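Local structure of effector protein B, substrate of the Dot/Icm secretion system (Legionella drancourtii, 4JVS) at residues Asp232-Ala240 against Leu262-Leu272. The protein is a secreted Legionella effector whose GAP domain, the part described here, probably stimulates GTP hydrolysis by a host Rab GTPase. Residues are numbered along the deposited sequence; the frame is centred on the assembly and turned at random.
Sequences DIDEQTLNA and LIMRILKSDSL
Leu238 fits as a knob into a hole formed by Leu262, Arg265, Ile266 and Leu272. With CG turned opposite its backbone N (chi1 -167°), its forked end reaches several neighbours at once, the CD2 methyl lying 3.9 Å from Ile266 CG1 and 4.0 Å from Leu262 CD1. Its side chain runs nearly at right angles to those of Ile266 and Leu272. Ile233, in the extended run before helix 235-238, widens the apolar patch: its CD1 methyl lies 3.8 Å from Leu262 CD2. Branched aliphatic residues suit these buried places because they fill them without needing polar partners. Beside this apolar group, the modelled position of the Arg265 guanidinium against the Ile233 backbone is doubtful. The Glu235 and Arg265 side chains run antiparallel alongside one another without a salt bridge, Glu235 OE1 being 4.0 Å from Arg265 CG. Asp234 N-caps the short helix, a place that suits aspartate because its carboxylate receives a backbone N-H of the first turn, that of Thr237. Helix 243-253 extends the apolar core through Leu246 and Ile249. Leu238 of the one-turn helix 235-238 thus packs as a knob at the junction of helices 261-267 and 271-280, within the C-terminal subdomain of the LepB GAP domain.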
# COMPACT_ATOMS: atom_id res chain seq x y z
N ASP A 232 20.39 13.45 11.35
CA ASP A 232 20.94 13.45 12.70
C ASP A 232 19.88 13.78 13.76
O ASP A 232 19.19 14.80 13.68
CB ASP A 232 22.17 14.38 12.80
CG ASP A 232 23.40 13.82 12.07
OD1 ASP A 232 23.41 12.62 11.71
OD2 ASP A 232 24.37 14.58 11.84
N ILE A 233 19.73 12.91 14.74
CA ILE A 233 18.83 13.16 15.84
C ILE A 233 19.61 13.39 17.10
O ILE A 233 20.28 12.51 17.57
CB ILE A 233 17.95 11.94 16.12
CG1 ILE A 233 17.30 11.41 14.88
CG2 ILE A 233 16.86 12.29 17.08
CD1 ILE A 233 16.41 10.25 15.15
N ASP A 234 19.47 14.57 17.66
CA ASP A 234 20.17 14.96 18.86
C ASP A 234 19.59 14.39 20.12
O ASP A 234 18.46 13.97 20.16
CB ASP A 234 20.21 16.47 18.99
CG ASP A 234 18.97 17.01 19.53
OD1 ASP A 234 18.25 16.25 20.15
OD2 ASP A 234 18.67 18.18 19.32
N GLU A 235 20.37 14.41 21.17
CA GLU A 235 20.04 13.70 22.38
C GLU A 235 18.74 14.19 22.94
O GLU A 235 17.91 13.43 23.37
CB GLU A 235 21.16 13.96 23.38
CG GLU A 235 21.13 13.13 24.63
CD GLU A 235 21.58 11.72 24.40
OE1 GLU A 235 21.80 11.36 23.24
OE2 GLU A 235 21.69 10.99 25.38
N GLN A 236 18.50 15.46 22.88
CA GLN A 236 17.32 16.03 23.45
C GLN A 236 16.10 15.68 22.65
O GLN A 236 15.05 15.49 23.19
CB GLN A 236 17.51 17.52 23.49
CG GLN A 236 17.07 18.22 24.71
CD GLN A 236 16.41 19.51 24.36
OE1 GLN A 236 16.93 20.58 24.62
NE2 GLN A 236 15.25 19.41 23.74
N THR A 237 16.22 15.63 21.35
CA THR A 237 15.08 15.28 20.53
C THR A 237 14.71 13.86 20.72
O THR A 237 13.58 13.47 20.63
CB THR A 237 15.34 15.50 19.05
OG1 THR A 237 15.43 16.89 18.78
CG2 THR A 237 14.20 14.94 18.27
N LEU A 238 15.73 13.08 20.90
CA LEU A 238 15.62 11.63 21.03
C LEU A 238 15.07 11.19 22.39
O LEU A 238 14.42 10.15 22.48
CB LEU A 238 16.98 10.99 20.75
CG LEU A 238 17.08 9.48 20.51
CD1 LEU A 238 16.26 9.05 19.31
CD2 LEU A 238 18.54 9.12 20.32
N ASN A 239 15.32 11.97 23.44
CA ASN A 239 14.80 11.66 24.78
C ASN A 239 13.36 12.11 24.95
O ASN A 239 12.74 11.87 25.99
CB ASN A 239 15.67 12.28 25.87
CG ASN A 239 17.04 11.63 25.97
OD1 ASN A 239 18.06 12.29 25.78
ND2 ASN A 239 17.07 10.33 26.28
N ALA A 240 12.83 12.76 23.91
CA ALA A 240 11.44 13.19 23.89
C ALA A 240 10.55 12.17 23.19
O ALA A 240 9.32 12.26 23.22
CB ALA A 240 11.33 14.56 23.22
N LEU A 262 23.17 5.92 15.81
CA LEU A 262 21.82 6.18 16.32
C LEU A 262 21.28 5.01 17.15
O LEU A 262 20.82 5.21 18.27
CB LEU A 262 20.86 6.52 15.19
CG LEU A 262 19.39 6.80 15.51
CD1 LEU A 262 19.24 7.79 16.64
CD2 LEU A 262 18.67 7.32 14.28
N ILE A 263 21.33 3.80 16.60
CA ILE A 263 20.77 2.67 17.33
C ILE A 263 21.58 2.34 18.58
O ILE A 263 21.04 1.83 19.56
CB ILE A 263 20.65 1.41 16.46
CG1 ILE A 263 19.69 0.41 17.12
CG2 ILE A 263 22.02 0.80 16.19
CD1 ILE A 263 19.80 -0.99 16.59
N MET A 264 22.87 2.56 18.53
CA MET A 264 23.74 2.41 19.67
C MET A 264 23.44 3.43 20.74
O MET A 264 23.52 3.17 21.90
CB MET A 264 25.18 2.46 19.24
CG MET A 264 25.79 1.11 18.93
SD MET A 264 24.87 -0.20 19.65
CE MET A 264 25.36 -1.52 18.62
N ARG A 265 23.10 4.62 20.30
CA ARG A 265 22.75 5.69 21.19
C ARG A 265 21.55 5.35 22.01
O ARG A 265 21.46 5.68 23.15
CB ARG A 265 22.41 6.90 20.34
CG ARG A 265 22.81 8.21 20.95
CD ARG A 265 23.40 9.12 19.91
NE ARG A 265 22.40 10.06 19.51
CZ ARG A 265 22.34 10.62 18.33
NH1 ARG A 265 21.36 11.45 18.06
NH2 ARG A 265 23.26 10.36 17.42
N ILE A 266 20.61 4.71 21.38
CA ILE A 266 19.33 4.34 21.97
C ILE A 266 19.47 3.16 22.92
O ILE A 266 18.94 3.17 24.02
CB ILE A 266 18.32 4.00 20.86
CG1 ILE A 266 17.93 5.27 20.10
CG2 ILE A 266 17.11 3.29 21.44
CD1 ILE A 266 17.27 5.00 18.77
N LEU A 267 20.20 2.14 22.48
CA LEU A 267 20.38 0.93 23.27
C LEU A 267 21.33 1.15 24.46
O LEU A 267 21.29 0.43 25.44
CB LEU A 267 20.89 -0.19 22.37
CG LEU A 267 19.95 -1.15 21.64
CD1 LEU A 267 18.54 -0.61 21.50
CD2 LEU A 267 20.52 -1.46 20.27
N LYS A 268 22.18 2.16 24.35
CA LYS A 268 23.19 2.46 25.35
C LYS A 268 22.59 3.18 26.55
O LYS A 268 23.25 3.35 27.56
CB LYS A 268 24.22 3.40 24.72
CG LYS A 268 25.58 3.47 25.36
CD LYS A 268 26.27 4.77 24.93
CE LYS A 268 26.16 5.01 23.44
NZ LYS A 268 26.69 6.36 23.08
N SER A 269 21.35 3.61 26.39
CA SER A 269 20.76 4.63 27.21
C SER A 269 19.89 4.31 28.37
O SER A 269 19.40 5.20 28.98
CB SER A 269 19.99 5.59 26.36
OG SER A 269 19.44 6.59 27.16
N ASP A 270 19.67 3.07 28.71
CA ASP A 270 19.15 2.76 30.03
C ASP A 270 17.74 3.25 30.24
O ASP A 270 16.86 2.47 30.52
CB ASP A 270 20.03 3.38 31.10
CG ASP A 270 20.66 2.36 32.00
OD1 ASP A 270 20.84 1.22 31.58
OD2 ASP A 270 21.01 2.69 33.13
N SER A 271 17.56 4.56 30.18
CA SER A 271 16.27 5.20 30.11
C SER A 271 15.53 5.07 28.81
O SER A 271 14.36 4.78 28.79
CB SER A 271 16.41 6.66 30.46
OG SER A 271 16.29 7.45 29.31
N LEU A 272 16.23 5.28 27.72
CA LEU A 272 15.72 5.05 26.37
C LEU A 272 15.41 3.58 26.12
O LEU A 272 14.39 3.25 25.53
CB LEU A 272 16.70 5.55 25.30
CG LEU A 272 16.84 7.06 25.13
CD1 LEU A 272 17.86 7.36 24.05
CD2 LEU A 272 15.50 7.70 24.81